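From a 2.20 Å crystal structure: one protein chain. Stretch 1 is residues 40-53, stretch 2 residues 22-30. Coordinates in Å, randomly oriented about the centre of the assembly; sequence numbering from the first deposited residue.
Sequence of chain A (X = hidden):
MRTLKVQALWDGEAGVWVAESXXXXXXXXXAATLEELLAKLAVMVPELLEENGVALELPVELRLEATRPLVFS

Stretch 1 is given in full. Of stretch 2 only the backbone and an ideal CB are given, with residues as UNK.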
ATOM      1  N   LYS A  40     -10.885   8.493   0.656  1.00 47.94           N
ATOM      2  CA  LYS A  40     -11.033   9.477  -0.412  1.00 43.36           C
ATOM      3  C   LYS A  40     -10.916   8.841  -1.800  1.00 43.47           C
ATOM      4  O   LYS A  40     -11.710   9.143  -2.691  1.00 41.02           O
ATOM      5  CB  LYS A  40     -10.001  10.595  -0.244  1.00 46.51           C
ATOM      6  CG  LYS A  40     -10.145  11.358   1.062  1.00 58.23           C
ATOM      7  CD  LYS A  40      -9.216  12.560   1.131  1.00 63.23           C
ATOM      8  CE  LYS A  40      -9.505  13.394   2.378  1.00 70.86           C
ATOM      9  NZ  LYS A  40      -8.698  14.646   2.442  1.00 63.61           N
ATOM     10  N   LEU A  41      -9.945   7.948  -1.977  1.00 31.95           N
ATOM     11  CA  LEU A  41      -9.738   7.287  -3.263  1.00 36.73           C
ATOM     12  C   LEU A  41     -10.948   6.473  -3.728  1.00 45.81           C
ATOM     13  O   LEU A  41     -11.296   6.479  -4.909  1.00 44.40           O
ATOM     14  CB  LEU A  41      -8.501   6.383  -3.190  1.00 37.31           C
ATOM     15  CG  LEU A  41      -7.143   6.995  -3.575  1.00 46.70           C
ATOM     16  CD1 LEU A  41      -7.103   8.438  -3.171  1.00 38.36           C
ATOM     17  CD2 LEU A  41      -6.003   6.222  -2.912  1.00 27.82           C
ATOM     18  N   ALA A  42     -11.577   5.776  -2.791  1.00 44.39           N
ATOM     19  CA  ALA A  42     -12.737   4.943  -3.087  1.00 53.21           C
ATOM     20  C   ALA A  42     -13.827   5.734  -3.788  1.00 52.02           C
ATOM     21  O   ALA A  42     -14.552   5.203  -4.628  1.00 57.49           O
ATOM     22  CB  ALA A  42     -13.280   4.342  -1.802  1.00 36.67           C
ATOM     23  N   VAL A  43     -13.931   7.010  -3.442  1.00 54.87           N
ATOM     24  CA  VAL A  43     -14.935   7.884  -4.029  1.00 55.45           C
ATOM     25  C   VAL A  43     -14.462   8.501  -5.344  1.00 57.84           C
ATOM     26  O   VAL A  43     -15.100   8.340  -6.385  1.00 57.66           O
ATOM     27  CB  VAL A  43     -15.298   9.024  -3.063  1.00 49.09           C
ATOM     28  CG1 VAL A  43     -16.383   9.878  -3.667  1.00 57.09           C
ATOM     29  CG2 VAL A  43     -15.750   8.457  -1.727  1.00 51.39           C
HETATM   30  N   MSE A  44     -13.333   9.200  -5.291  1.00 53.26           N
HETATM   31  CA  MSE A  44     -12.778   9.871  -6.461  1.00 50.06           C
HETATM   32  C   MSE A  44     -12.395   9.034  -7.674  1.00 49.36           C
HETATM   33  O   MSE A  44     -12.692   9.416  -8.803  1.00 55.67           O
HETATM   34  CB  MSE A  44     -11.558  10.683  -6.056  1.00 59.24           C
HETATM   35  CG  MSE A  44     -11.865  11.916  -5.251  1.00 71.83           C
HETATM   36 SE   MSE A  44     -10.231  12.904  -5.043  1.00102.56          SE
HETATM   37  CE  MSE A  44      -9.803  13.180  -6.918  1.00 55.36           C
ATOM     38  N   VAL A  45     -11.716   7.912  -7.452  1.00 43.73           N
ATOM     39  CA  VAL A  45     -11.271   7.069  -8.559  1.00 45.68           C
ATOM     40  C   VAL A  45     -12.364   6.618  -9.532  1.00 52.44           C
ATOM     41  O   VAL A  45     -12.177   6.675 -10.745  1.00 53.07           O
ATOM     42  CB  VAL A  45     -10.502   5.829  -8.039  1.00 46.19           C
ATOM     43  CG1 VAL A  45     -10.236   4.857  -9.180  1.00 33.03           C
ATOM     44  CG2 VAL A  45      -9.175   6.272  -7.428  1.00 42.42           C
ATOM     45  N   PRO A  46     -13.519   6.161  -9.021  1.00 59.58           N
ATOM     46  CA  PRO A  46     -14.548   5.737  -9.978  1.00 65.28           C
ATOM     47  C   PRO A  46     -14.916   6.934 -10.848  1.00 65.02           C
ATOM     48  O   PRO A  46     -14.881   6.863 -12.085  1.00 54.00           O
ATOM     49  CB  PRO A  46     -15.700   5.292  -9.076  1.00 63.63           C
ATOM     50  CG  PRO A  46     -14.989   4.834  -7.824  1.00 67.00           C
ATOM     51  CD  PRO A  46     -13.960   5.927  -7.637  1.00 56.99           C
ATOM     52  N   GLU A  47     -15.245   8.035 -10.174  1.00 62.45           N
ATOM     53  CA  GLU A  47     -15.618   9.289 -10.824  1.00 67.51           C
ATOM     54  C   GLU A  47     -14.649   9.676 -11.933  1.00 69.96           C
ATOM     55  O   GLU A  47     -15.068   9.972 -13.051  1.00 72.40           O
ATOM     56  CB  GLU A  47     -15.668  10.424  -9.799  1.00 62.16           C
ATOM     57  CG  GLU A  47     -16.524  10.144  -8.580  1.00 79.08           C
ATOM     58  CD  GLU A  47     -16.529  11.303  -7.593  1.00 84.50           C
ATOM     59  OE1 GLU A  47     -15.433  11.812  -7.269  1.00 90.91           O
ATOM     60  OE2 GLU A  47     -17.622  11.701  -7.135  1.00 86.45           O
ATOM     61  N   LEU A  48     -13.354   9.681 -11.617  1.00 69.75           N
ATOM     62  CA  LEU A  48     -12.325  10.047 -12.590  1.00 65.35           C
ATOM     63  C   LEU A  48     -12.274   9.089 -13.766  1.00 64.77           C
ATOM     64  O   LEU A  48     -11.968   9.496 -14.887  1.00 70.30           O
ATOM     65  CB  LEU A  48     -10.950  10.111 -11.917  1.00 64.61           C
ATOM     66  CG  LEU A  48     -10.748  11.265 -10.925  1.00 73.77           C
ATOM     67  CD1 LEU A  48      -9.434  11.099 -10.178  1.00 75.71           C
ATOM     68  CD2 LEU A  48     -10.770  12.582 -11.676  1.00 72.04           C
ATOM     69  N   LEU A  49     -12.572   7.818 -13.512  1.00 66.53           N
ATOM     70  CA  LEU A  49     -12.563   6.805 -14.567  1.00 63.52           C
ATOM     71  C   LEU A  49     -13.744   6.976 -15.520  1.00 62.57           C
ATOM     72  O   LEU A  49     -13.636   6.692 -16.715  1.00 55.64           O
ATOM     73  CB  LEU A  49     -12.581   5.405 -13.951  1.00 57.58           C
ATOM     74  CG  LEU A  49     -11.270   4.997 -13.284  1.00 53.16           C
ATOM     75  CD1 LEU A  49     -11.474   3.728 -12.469  1.00 56.99           C
ATOM     76  CD2 LEU A  49     -10.202   4.792 -14.348  1.00 50.47           C
ATOM     77  N   GLU A  50     -14.872   7.445 -14.996  1.00 55.31           N
ATOM     78  CA  GLU A  50     -16.043   7.655 -15.832  1.00 64.77           C
ATOM     79  C   GLU A  50     -15.845   8.930 -16.643  1.00 66.63           C
ATOM     80  O   GLU A  50     -15.918   8.911 -17.874  1.00 59.65           O
ATOM     81  CB  GLU A  50     -17.296   7.751 -14.963  1.00 69.79           C
ATOM     82  CG  GLU A  50     -17.454   6.544 -14.043  1.00 74.13           C
ATOM     83  CD  GLU A  50     -18.730   6.575 -13.230  1.00 80.05           C
ATOM     84  OE1 GLU A  50     -19.050   7.639 -12.659  1.00 81.17           O
ATOM     85  OE2 GLU A  50     -19.409   5.529 -13.154  1.00 88.37           O
ATOM     86  N   GLU A  51     -15.561  10.028 -15.945  1.00 68.85           N
ATOM     87  CA  GLU A  51     -15.332  11.319 -16.587  1.00 70.86           C
ATOM     88  C   GLU A  51     -14.357  11.182 -17.749  1.00 71.36           C
ATOM     89  O   GLU A  51     -14.378  11.978 -18.683  1.00 74.98           O
ATOM     90  CB  GLU A  51     -14.776  12.327 -15.581  1.00 69.34           C
ATOM     91  CG  GLU A  51     -15.621  12.495 -14.330  1.00 81.31           C
ATOM     92  CD  GLU A  51     -15.087  13.573 -13.399  1.00 89.79           C
ATOM     93  OE1 GLU A  51     -13.873  13.564 -13.103  1.00 92.90           O
ATOM     94  OE2 GLU A  51     -15.882  14.427 -12.955  1.00 96.55           O
ATOM     95  N   ASN A  52     -13.496  10.174 -17.682  1.00 71.30           N
ATOM     96  CA  ASN A  52     -12.516   9.927 -18.736  1.00 74.76           C
ATOM     97  C   ASN A  52     -12.841   8.616 -19.451  1.00 75.04           C
ATOM     98  O   ASN A  52     -13.747   7.886 -19.046  1.00 77.01           O
ATOM     99  CB  ASN A  52     -11.110   9.859 -18.137  1.00 76.52           C
ATOM    100  CG  ASN A  52     -10.644  11.195 -17.591  1.00 78.49           C
ATOM    101  OD1 ASN A  52     -10.298  12.100 -18.350  1.00 86.13           O
ATOM    102  ND2 ASN A  52     -10.645  11.331 -16.271  1.00 75.81           N
ATOM    103  N   GLY A  53     -12.115   8.327 -20.524  1.00 72.69           N
ATOM    104  CA  GLY A  53     -12.355   7.091 -21.247  1.00 80.69           C
ATOM    105  C   GLY A  53     -11.999   5.893 -20.385  1.00 84.59           C
ATOM    106  O   GLY A  53     -10.848   5.460 -20.358  1.00 91.27           O
ATOM    107  N   UNK A  22      -0.586   6.093 -12.533  1.00 49.37           N
ATOM    108  CA  UNK A  22      -0.394   6.062 -13.974  1.00 58.76           C
ATOM    109  C   UNK A  22      -1.592   5.350 -14.619  1.00 62.66           C
ATOM    110  O   UNK A  22      -1.774   5.404 -15.838  1.00 70.06           O
ATOM    111  CB  UNK A  22       0.920   5.366 -14.335  1.00 58.76           C
ATOM    112  N   UNK A  23      -2.403   4.684 -13.796  1.00 57.19           N
ATOM    113  CA  UNK A  23      -3.582   3.970 -14.284  1.00 54.32           C
ATOM    114  C   UNK A  23      -4.859   4.805 -14.137  1.00 49.77           C
ATOM    115  O   UNK A  23      -5.863   4.528 -14.784  1.00 52.99           O
ATOM    116  CB  UNK A  23      -3.738   2.646 -13.534  1.00 54.32           C
ATOM    117  N   UNK A  24      -4.817   5.827 -13.288  1.00 50.05           N
ATOM    118  CA  UNK A  24      -5.978   6.682 -13.053  1.00 48.50           C
ATOM    119  C   UNK A  24      -5.710   8.125 -13.490  1.00 57.86           C
ATOM    120  O   UNK A  24      -4.837   8.797 -12.945  1.00 61.17           O
ATOM    121  CB  UNK A  24      -6.367   6.646 -11.574  1.00 48.50           C
ATOM    122  N   UNK A  25      -6.474   8.617 -14.483  1.00 66.38           N
ATOM    123  CA  UNK A  25      -6.358   9.972 -15.036  1.00 66.70           C
ATOM    124  C   UNK A  25      -6.735  11.099 -14.088  1.00 65.14           C
ATOM    125  O   UNK A  25      -7.648  10.963 -13.272  1.00 65.88           O
ATOM    126  CB  UNK A  25      -7.234  10.079 -16.286  1.00 66.70           C
ATOM    127  N   UNK A  26      -6.028  12.218 -14.221  1.00 59.01           N
ATOM    128  CA  UNK A  26      -6.293  13.386 -13.403  1.00 55.86           C
ATOM    129  C   UNK A  26      -6.447  13.127 -11.920  1.00 56.79           C
ATOM    130  O   UNK A  26      -7.284  13.753 -11.268  1.00 58.39           O
ATOM    131  CB  UNK A  26      -7.562  14.071 -13.913  1.00 55.86           C
ATOM    132  N   UNK A  27      -5.653  12.210 -11.377  1.00 57.97           N
ATOM    133  CA  UNK A  27      -5.739  11.929  -9.952  1.00 57.77           C
ATOM    134  C   UNK A  27      -4.875  12.906  -9.168  1.00 60.15           C
ATOM    135  O   UNK A  27      -3.656  12.972  -9.343  1.00 62.59           O
ATOM    136  CB  UNK A  27      -5.316  10.488  -9.660  1.00 57.77           C
ATOM    137  N   UNK A  28      -5.523  13.676  -8.306  1.00 55.28           N
ATOM    138  CA  UNK A  28      -4.821  14.643  -7.482  1.00 62.21           C
ATOM    139  C   UNK A  28      -5.508  14.651  -6.129  1.00 59.47           C
ATOM    140  O   UNK A  28      -6.566  15.261  -5.968  1.00 61.29           O
ATOM    141  CB  UNK A  28      -4.810  16.034  -8.119  1.00 62.21           C
ATOM    142  N   UNK A  29      -4.922  13.962  -5.158  1.00 51.94           N
ATOM    143  CA  UNK A  29      -5.527  13.910  -3.833  1.00 48.32           C
ATOM    144  C   UNK A  29      -4.553  13.446  -2.757  1.00 42.21           C
ATOM    145  O   UNK A  29      -3.617  12.690  -3.029  1.00 46.01           O
ATOM    146  CB  UNK A  29      -6.744  12.984  -3.856  1.00 48.32           C
ATOM    147  N   UNK A  30      -4.775  13.913  -1.533  1.00 33.08           N
ATOM    148  CA  UNK A  30      -3.921  13.547  -0.410  1.00 40.00           C
ATOM    149  C   UNK A  30      -4.760  13.494   0.861  1.00 26.31           C
ATOM    150  O   UNK A  30      -5.924  13.882   0.850  1.00 28.78           O
ATOM    151  CB  UNK A  30      -2.763  14.535  -0.256  1.00 40.00           C
TER

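Position 22 has no atom of stretch 1 within 5.5 Å of its ideal CB, so the helix sets no preference and many residues, polar ones included, would do. It is Asp22, which makes no contact here. Position 23 is similar: CA-to-CB runs sideways with nothing in reach. The residue is Asp23, whose side chain leads away and is hydrogen-bonded elsewhere in the structure.

At position 24 the CA-to-CB bond points toward the helix, and the ideal CB lies 4.9 Å from Val45 CG1 and 5.1 Å from Leu49 CD2. These methyls offer no polar partner, and one or two further carbons would close the gap; Val, Ile or Leu would suit. It is Val24, with chi1 in t: CG2 meets Val45 CG1 at 4.1 Å, while CG1 lies 4.2 Å from Leu48 CD1.

Position 25 also points toward the helix, its ideal CB 3.6 Å from Asn52 ND2. That amide is already engaged, since Asn52 ND2 donates to Leu48 O at 2.7 Å, so a compact side chain fits without needing to bond it. Phi/psi of -67/145° admits proline among many others. The residue is Pro25; its CD packs 4.2 Å from Leu49 CD2.

Position 26 has phi/psi of 47/38°, and the positive phi favours glycine, with Asn or Asp as possible alternatives. A CB would point toward stretch 1, 4.2 Å from Leu48 CD2, which is no clash. The residue is Gly26, whose O lies 3.6 Å from Leu48 CD1.

For position 27, CA-to-CB runs sideways, with the ideal CB 4.2 Å from Leu48 CD1. A branched or flexible apolar chain could turn back to the helix: Leu, Ile or Met. It is Leu27, chi1 t and chi2 p, whose CD1 reaches Leu48 CD1 at 4.0 Å and Met44 CE at 4.2 Å.

Position 28 points away, leaving its identity open on this evidence. It is Ala28, whose backbone O lies 4.0 Å from Met44 CE.

At position 29 the bond again points toward the helix, and the ideal CB is 3.7 Å from Met44 SE and 4.6 Å from Leu41 CD1. The close selenium argues for a small or beta-branched residue: Ala, Val or Thr. It is Thr29, chi1 176°; CG2 lies 3.4 Å from Leu41 CD1, and OG1 is 4.1 Å from Lys40 CD.

Position 30 points away, so its side chain is little constrained. The residue is Glu30, and its backbone serves the contact: Lys40 NZ donates a hydrogen bond to Glu30 O at 3.3 Å.

Stretch 2 22-30: DDVPGLATE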
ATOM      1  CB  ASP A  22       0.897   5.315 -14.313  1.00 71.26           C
ATOM      2  CG  ASP A  22       1.386   5.603 -15.716  1.00 85.42           C
ATOM      3  OD1 ASP A  22       1.741   6.770 -15.989  1.00 92.33           O
ATOM      4  OD2 ASP A  22       1.412   4.669 -16.545  1.00 94.84           O
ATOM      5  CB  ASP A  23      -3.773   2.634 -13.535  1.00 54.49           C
ATOM      6  CG  ASP A  23      -2.639   1.640 -13.778  1.00 60.87           C
ATOM      7  OD1 ASP A  23      -2.077   1.625 -14.890  1.00 63.52           O
ATOM      8  OD2 ASP A  23      -2.322   0.852 -12.858  1.00 64.27           O
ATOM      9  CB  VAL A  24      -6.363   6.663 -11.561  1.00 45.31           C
ATOM     10  CG1 VAL A  24      -7.587   7.505 -11.325  1.00 44.94           C
ATOM     11  CG2 VAL A  24      -6.616   5.237 -11.116  1.00 50.09           C
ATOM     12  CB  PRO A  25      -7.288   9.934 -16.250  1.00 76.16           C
ATOM     13  CG  PRO A  25      -7.323   8.479 -16.625  1.00 78.61           C
ATOM     14  CD  PRO A  25      -7.433   7.827 -15.273  1.00 75.11           C
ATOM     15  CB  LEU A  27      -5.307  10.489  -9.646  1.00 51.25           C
ATOM     16  CG  LEU A  27      -5.270  10.130  -8.156  1.00 43.25           C
ATOM     17  CD1 LEU A  27      -6.597  10.491  -7.487  1.00 38.83           C
ATOM     18  CD2 LEU A  27      -4.981   8.645  -8.000  1.00 44.28           C
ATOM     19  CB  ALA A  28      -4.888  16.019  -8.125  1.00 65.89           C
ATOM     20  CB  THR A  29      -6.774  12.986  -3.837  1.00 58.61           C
ATOM     21  OG1 THR A  29      -7.293  12.874  -2.505  1.00 59.68           O
ATOM     22  CG2 THR A  29      -6.419  11.597  -4.374  1.00 51.49           C
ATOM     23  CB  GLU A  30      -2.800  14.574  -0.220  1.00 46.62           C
ATOM     24  CG  GLU A  30      -3.298  15.900   0.312  1.00 58.88           C
ATOM     25  CD  GLU A  30      -3.543  16.909  -0.783  1.00 66.28           C
ATOM     26  OE1 GLU A  30      -4.071  16.529  -1.846  1.00 79.68           O
ATOM     27  OE2 GLU A  30      -3.206  18.090  -0.568  1.00 72.16           O
TER
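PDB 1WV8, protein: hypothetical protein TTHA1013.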